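Local structure of fibrillarin-like rRNA/tRNA 2'-O-methyltransferase (Aeropyrum pernix, 4DF3) at residues E51-A63 and S88-G100. The protein probably transfers a methyl group from S-adenosylmethionine to ribose 2'-hydroxyls of rRNA and tRNA, at sites chosen by a base-pairing guide RNA. The protein carries 2 engineered substitutions. Sequence-based numbering, arbitrary orientation.
Sequences EYREWNAYRSKLA and SGTTASHMSDIIG. With SAM (S-adenosylmethionine), chain C.
Ser-93 OG is gripped from two segments: it receives Arg-53 NH2 at 2.7 Å, with a weak second bond from Arg-53 NH1, and passes its own proton back to the carbonyl of Thr-90. Its chi1 of 63° sets the hydroxyl between backbone N and carbonyl carbon, within range of that carbonyl one turn earlier. Arg-53 NH1 also makes a salt bridge to Asp-97 OD2 (2.9 Å); OD2 lies in the guanidinium plane, but the carboxylate is turned 73° from it, so NH1 approaches OD2 from above the carboxylate plane. Thr-30 and Arg-125 hold Asp-97 as well, and Glu-42 takes Arg-53 NE.

The same guanidinium lies flat on one face of the His-94 ring (centres 3.9 Å apart), while the five-membered ring of Trp-55 covers the opposite face as an offset stack, planes 14° apart. Trp-55 in turn has His-94 CB over one face and Ala-63 CB over the other. The imidazole is thus clamped between cation and indole, and hydrogen bonds of ND1 with Thr-30 and of NE2 with Tyr-40 would hold its rotation. With an alanine at Arg-53, the hydroxyl of Ser-93 would probably lose its donors, one face of His-94 its flat cover, and the buried Asp-97 carboxylate part of its compensating charge.

Trp-55 NE1 reaches Ser-60 OG in a weak bond, and that hydroxyl donates to Thr-91 OG1 at 2.7 Å. Thr-91 OG1 then donates to O of the S-adenosylmethionine carboxylate, 2.6 Å away, forming a relay in which Ser-60, N-cap of helix 61-67, acts as second shell to a ligand-binding threonine. Arg-53 and Trp-55 thus join the antiparallel N-terminal sheet to helix 90-99, whose N-terminal end receives the methionine carboxylate, Thr-91 N making a weak bond to its OXT (3.4 Å), as in Rossmann-fold methyltransferases.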
loop_
_atom_site.group_PDB
_atom_site.type_symbol
_atom_site.label_atom_id
_atom_site.label_comp_id
_atom_site.label_asym_id
_atom_site.label_seq_id
_atom_site.Cartn_x
_atom_site.Cartn_y
_atom_site.Cartn_z
ATOM N N GLU A 51 -11.454 -14.949 10.386
ATOM C CA GLU A 51 -10.358 -15.328 9.532
ATOM C C GLU A 51 -9.509 -14.106 9.249
ATOM O O GLU A 51 -10.039 -13.018 8.900
ATOM C CB GLU A 51 -10.877 -15.792 8.180
ATOM C CG GLU A 51 -9.853 -16.478 7.371
ATOM C CD GLU A 51 -10.425 -17.172 6.164
ATOM O OE1 GLU A 51 -10.989 -18.290 6.271
ATOM O OE2 GLU A 51 -10.255 -16.585 5.087
ATOM N N TYR A 52 -8.201 -14.330 9.360
ATOM C CA TYR A 52 -7.177 -13.271 9.146
ATOM C C TYR A 52 -6.242 -13.750 8.061
ATOM O O TYR A 52 -5.972 -14.952 7.926
ATOM C CB TYR A 52 -6.371 -13.010 10.454
ATOM C CG TYR A 52 -7.266 -12.479 11.558
ATOM C CD1 TYR A 52 -7.428 -11.146 11.748
ATOM C CD2 TYR A 52 -7.968 -13.376 12.420
ATOM C CE1 TYR A 52 -8.303 -10.629 12.769
ATOM C CE2 TYR A 52 -8.826 -12.877 13.450
ATOM C CZ TYR A 52 -8.961 -11.539 13.618
ATOM O OH TYR A 52 -9.777 -11.073 14.596
ATOM N N ARG A 53 -5.667 -12.794 7.340
ATOM C CA ARG A 53 -4.786 -13.085 6.250
ATOM C C ARG A 53 -3.416 -12.522 6.689
ATOM O O ARG A 53 -3.303 -11.322 6.921
ATOM C CB ARG A 53 -5.213 -12.326 4.982
ATOM C CG ARG A 53 -6.584 -12.691 4.345
ATOM C CD ARG A 53 -6.900 -11.720 3.178
ATOM N NE ARG A 53 -5.892 -11.747 2.207
ATOM C CZ ARG A 53 -5.279 -10.693 1.684
ATOM N NH1 ARG A 53 -5.621 -9.430 1.981
ATOM N NH2 ARG A 53 -4.396 -10.936 0.767
ATOM N N GLU A 54 -2.395 -13.371 6.755
ATOM C CA GLU A 54 -1.061 -12.866 7.028
ATOM C C GLU A 54 -0.649 -11.765 6.005
ATOM O O GLU A 54 -0.836 -11.929 4.823
ATOM C CB GLU A 54 -0.032 -14.004 7.032
ATOM C CG GLU A 54 1.343 -13.540 7.372
ATOM C CD GLU A 54 2.347 -14.731 7.306
ATOM O OE1 GLU A 54 2.538 -15.302 6.247
ATOM O OE2 GLU A 54 2.855 -15.160 8.344
ATOM N N TRP A 55 -0.119 -10.658 6.514
ATOM C CA TRP A 55 0.350 -9.598 5.707
ATOM C C TRP A 55 1.896 -9.687 5.710
ATOM O O TRP A 55 2.566 -9.127 6.579
ATOM C CB TRP A 55 -0.132 -8.263 6.242
ATOM C CG TRP A 55 0.048 -7.087 5.270
ATOM C CD1 TRP A 55 0.535 -7.139 4.009
ATOM C CD2 TRP A 55 -0.358 -5.741 5.498
ATOM N NE1 TRP A 55 0.501 -5.865 3.432
ATOM C CE2 TRP A 55 -0.032 -4.997 4.338
ATOM C CE3 TRP A 55 -0.977 -5.090 6.589
ATOM C CZ2 TRP A 55 -0.292 -3.647 4.210
ATOM C CZ3 TRP A 55 -1.221 -3.705 6.486
ATOM C CH2 TRP A 55 -0.855 -2.991 5.298
ATOM N N ASN A 56 2.434 -10.335 4.688
ATOM C CA ASN A 56 3.871 -10.703 4.737
ATOM C C ASN A 56 4.698 -9.507 4.250
ATOM O O ASN A 56 4.568 -9.112 3.100
ATOM C CB ASN A 56 4.061 -11.841 3.724
ATOM C CG ASN A 56 5.503 -12.361 3.678
ATOM O OD1 ASN A 56 6.410 -11.852 4.378
ATOM N ND2 ASN A 56 5.710 -13.427 2.891
ATOM N N ALA A 57 5.503 -8.889 5.124
ATOM C CA ALA A 57 6.226 -7.724 4.778
ATOM C C ALA A 57 7.302 -7.995 3.717
ATOM O O ALA A 57 7.826 -7.059 3.098
ATOM C CB ALA A 57 6.869 -7.134 6.064
ATOM N N TYR A 58 7.663 -9.276 3.509
ATOM C CA TYR A 58 8.601 -9.600 2.445
ATOM C C TYR A 58 7.948 -9.628 1.103
ATOM O O TYR A 58 8.678 -9.710 0.121
ATOM C CB TYR A 58 9.309 -10.987 2.642
ATOM C CG TYR A 58 10.309 -10.934 3.791
ATOM C CD1 TYR A 58 11.598 -10.427 3.581
ATOM C CD2 TYR A 58 9.964 -11.387 5.082
ATOM C CE1 TYR A 58 12.603 -10.369 4.596
ATOM C CE2 TYR A 58 10.942 -11.304 6.150
ATOM C CZ TYR A 58 12.279 -10.817 5.886
ATOM O OH TYR A 58 13.247 -10.721 6.905
ATOM N N ARG A 59 6.620 -9.515 1.049
ATOM C CA ARG A 59 5.877 -9.459 -0.241
ATOM C C ARG A 59 5.076 -8.148 -0.424
ATOM O O ARG A 59 4.465 -7.906 -1.518
ATOM C CB ARG A 59 4.868 -10.582 -0.284
ATOM C CG ARG A 59 5.442 -11.996 -0.175
ATOM C CD ARG A 59 6.224 -12.462 -1.469
ATOM N NE ARG A 59 5.499 -12.179 -2.718
ATOM C CZ ARG A 59 4.431 -12.846 -3.193
ATOM N NH1 ARG A 59 3.925 -13.913 -2.560
ATOM N NH2 ARG A 59 3.856 -12.427 -4.331
ATOM N N SER A 60 5.092 -7.325 0.621
ATOM C CA SER A 60 4.333 -6.049 0.524
ATOM C C SER A 60 5.059 -4.915 1.146
ATOM O O SER A 60 5.313 -4.902 2.419
ATOM C CB SER A 60 2.953 -6.224 1.215
ATOM O OG SER A 60 2.257 -4.954 1.341
ATOM N N LYS A 61 5.331 -3.899 0.313
ATOM C CA LYS A 61 6.137 -2.791 0.851
ATOM C C LYS A 61 5.482 -1.982 1.971
ATOM O O LYS A 61 6.185 -1.439 2.893
ATOM C CB LYS A 61 6.569 -1.878 -0.294
ATOM C CG LYS A 61 7.640 -2.516 -1.233
ATOM C CD LYS A 61 7.997 -1.472 -2.305
ATOM C CE LYS A 61 8.636 -2.037 -3.590
ATOM N NZ LYS A 61 7.625 -2.688 -4.481
ATOM N N LEU A 62 4.142 -1.914 1.943
ATOM C CA LEU A 62 3.467 -1.167 3.036
ATOM C C LEU A 62 3.559 -1.850 4.369
ATOM O O LEU A 62 3.752 -1.203 5.420
ATOM C CB LEU A 62 1.963 -0.946 2.683
ATOM C CG LEU A 62 1.056 -0.202 3.717
ATOM C CD1 LEU A 62 1.797 1.086 4.136
ATOM C CD2 LEU A 62 -0.350 0.019 3.060
ATOM N N ALA A 63 3.423 -3.186 4.392
ATOM C CA ALA A 63 3.593 -3.951 5.625
ATOM C C ALA A 63 5.051 -3.773 6.061
ATOM O O ALA A 63 5.305 -3.573 7.245
ATOM C CB ALA A 63 3.370 -5.472 5.335
ATOM N N SER A 88 -0.769 -7.205 -9.366
ATOM C CA SER A 88 -1.797 -8.233 -9.164
ATOM C C SER A 88 -2.542 -8.164 -7.814
ATOM O O SER A 88 -3.227 -9.110 -7.428
ATOM C CB SER A 88 -1.183 -9.626 -9.333
ATOM O OG SER A 88 0.046 -9.696 -8.609
ATOM N N GLY A 89 -2.386 -7.066 -7.075
ATOM C CA GLY A 89 -3.245 -6.839 -5.943
ATOM C C GLY A 89 -2.722 -7.277 -4.583
ATOM O O GLY A 89 -3.455 -7.206 -3.605
ATOM N N THR A 90 -1.470 -7.720 -4.510
ATOM C CA THR A 90 -0.884 -8.114 -3.208
ATOM C C THR A 90 -1.097 -7.108 -2.055
ATOM O O THR A 90 -1.753 -7.425 -1.037
ATOM C CB THR A 90 0.594 -8.412 -3.383
ATOM O OG1 THR A 90 0.724 -9.621 -4.164
ATOM C CG2 THR A 90 1.208 -8.671 -2.021
ATOM N N THR A 91 -0.568 -5.889 -2.201
ATOM C CA THR A 91 -0.694 -4.892 -1.142
ATOM C C THR A 91 -2.133 -4.351 -1.165
ATOM O O THR A 91 -2.720 -4.051 -0.098
ATOM C CB THR A 91 0.341 -3.765 -1.339
ATOM O OG1 THR A 91 1.681 -4.342 -1.267
ATOM C CG2 THR A 91 0.123 -2.678 -0.301
ATOM N N ALA A 92 -2.695 -4.175 -2.372
ATOM C CA ALA A 92 -4.080 -3.646 -2.421
ATOM C C ALA A 92 -5.055 -4.577 -1.711
ATOM O O ALA A 92 -6.059 -4.116 -1.174
ATOM C CB ALA A 92 -4.517 -3.389 -3.862
ATOM N N SER A 93 -4.791 -5.882 -1.684
ATOM C CA SER A 93 -5.787 -6.757 -1.049
ATOM C C SER A 93 -5.854 -6.457 0.453
ATOM O O SER A 93 -6.919 -6.528 1.082
ATOM C CB SER A 93 -5.462 -8.273 -1.261
ATOM O OG SER A 93 -4.220 -8.651 -0.647
ATOM N N HIS A 94 -4.698 -6.198 1.053
ATOM C CA HIS A 94 -4.711 -5.788 2.447
ATOM C C HIS A 94 -5.312 -4.404 2.665
ATOM O O HIS A 94 -6.018 -4.204 3.713
ATOM C CB HIS A 94 -3.285 -5.902 3.070
ATOM C CG HIS A 94 -2.788 -7.324 3.101
ATOM N ND1 HIS A 94 -3.154 -8.244 4.070
ATOM C CD2 HIS A 94 -1.967 -7.973 2.248
ATOM C CE1 HIS A 94 -2.596 -9.413 3.782
ATOM N NE2 HIS A 94 -1.852 -9.264 2.695
ATOM N N MET A 95 -5.087 -3.475 1.750
ATOM C CA MET A 95 -5.781 -2.163 1.865
ATOM C C MET A 95 -7.298 -2.428 1.816
ATOM O O MET A 95 -8.061 -1.868 2.620
ATOM C CB MET A 95 -5.401 -1.218 0.749
ATOM C CG MET A 95 -4.019 -0.755 0.882
ATOM S SD MET A 95 -3.677 0.185 -0.616
ATOM C CE MET A 95 -2.089 0.962 -0.352
ATOM N N SER A 96 -7.719 -3.316 0.912
ATOM C CA SER A 96 -9.152 -3.665 0.743
ATOM C C SER A 96 -9.709 -4.239 2.060
ATOM O O SER A 96 -10.798 -3.805 2.492
ATOM C CB SER A 96 -9.336 -4.651 -0.454
ATOM O OG SER A 96 -10.555 -5.361 -0.365
ATOM N N ASP A 97 -8.940 -5.143 2.728
ATOM C CA ASP A 97 -9.372 -5.596 4.053
ATOM C C ASP A 97 -9.630 -4.437 5.054
ATOM O O ASP A 97 -10.615 -4.459 5.772
ATOM C CB ASP A 97 -8.366 -6.576 4.669
ATOM C CG ASP A 97 -8.344 -7.924 3.964
ATOM O OD1 ASP A 97 -9.338 -8.309 3.268
ATOM O OD2 ASP A 97 -7.324 -8.659 4.138
ATOM N N ILE A 98 -8.673 -3.505 5.148
ATOM C CA ILE A 98 -8.717 -2.421 6.159
ATOM C C ILE A 98 -9.821 -1.451 5.883
ATOM O O ILE A 98 -10.595 -1.092 6.788
ATOM C CB ILE A 98 -7.339 -1.701 6.205
ATOM C CG1 ILE A 98 -6.315 -2.731 6.743
ATOM C CG2 ILE A 98 -7.322 -0.486 7.138
ATOM C CD1 ILE A 98 -4.860 -2.273 6.449
ATOM N N ILE A 99 -9.922 -1.048 4.618
ATOM C CA ILE A 99 -10.912 -0.011 4.262
ATOM C C ILE A 99 -12.328 -0.494 4.329
ATOM O O ILE A 99 -13.247 0.318 4.543
ATOM C CB ILE A 99 -10.656 0.660 2.864
ATOM C CG1 ILE A 99 -10.924 -0.282 1.712
ATOM C CG2 ILE A 99 -9.233 1.262 2.845
ATOM C CD1 ILE A 99 -10.440 0.294 0.312
ATOM N N GLY A 100 -12.516 -1.816 4.157
ATOM C CA GLY A 100 -13.851 -2.443 4.311
ATOM C C GLY A 100 -14.776 -2.131 3.144
ATOM O O GLY A 100 -14.371 -1.524 2.164
HETATM N N SAM C . 2.280 -2.216 -5.600
HETATM C CA SAM C . 2.409 -3.669 -5.914
HETATM C C SAM C . 2.345 -4.420 -4.582
HETATM O O SAM C . 2.786 -3.903 -3.534
HETATM O OXT SAM C . 1.851 -5.542 -4.545
HETATM C CB SAM C . 3.759 -4.016 -6.632
HETATM C CG SAM C . 3.856 -3.063 -7.811
HETATM S SD SAM C . 4.995 -3.547 -9.138
HETATM C CE SAM C . 6.446 -3.000 -8.204
HETATM C "C5'" SAM C . 4.830 -2.131 -10.286
HETATM C "C4'" SAM C . 3.648 -2.256 -11.251
HETATM O "O4'" SAM C . 3.318 -1.021 -11.883
HETATM C "C3'" SAM C . 3.807 -3.234 -12.407
HETATM O "O3'" SAM C . 2.722 -4.157 -12.267
HETATM C "C2'" SAM C . 3.829 -2.399 -13.697
HETATM O "O2'" SAM C . 3.184 -3.049 -14.770
HETATM C "C1'" SAM C . 3.046 -1.158 -13.290
HETATM N N9 SAM C . 3.487 0.097 -13.928
HETATM C C8 SAM C . 4.768 0.542 -14.275
HETATM N N7 SAM C . 4.648 1.799 -14.854
HETATM C C5 SAM C . 3.352 2.139 -14.885
HETATM C C6 SAM C . 2.700 3.280 -15.328
HETATM N N6 SAM C . 3.333 4.370 -15.911
HETATM N N1 SAM C . 1.330 3.216 -15.121
HETATM C C2 SAM C . 0.563 2.204 -14.570
HETATM N N3 SAM C . 1.243 1.082 -14.131
HETATM C C4 SAM C . 2.589 1.073 -14.324
HETATM O O HOH W 1 3.081 -9.772 -5.069
#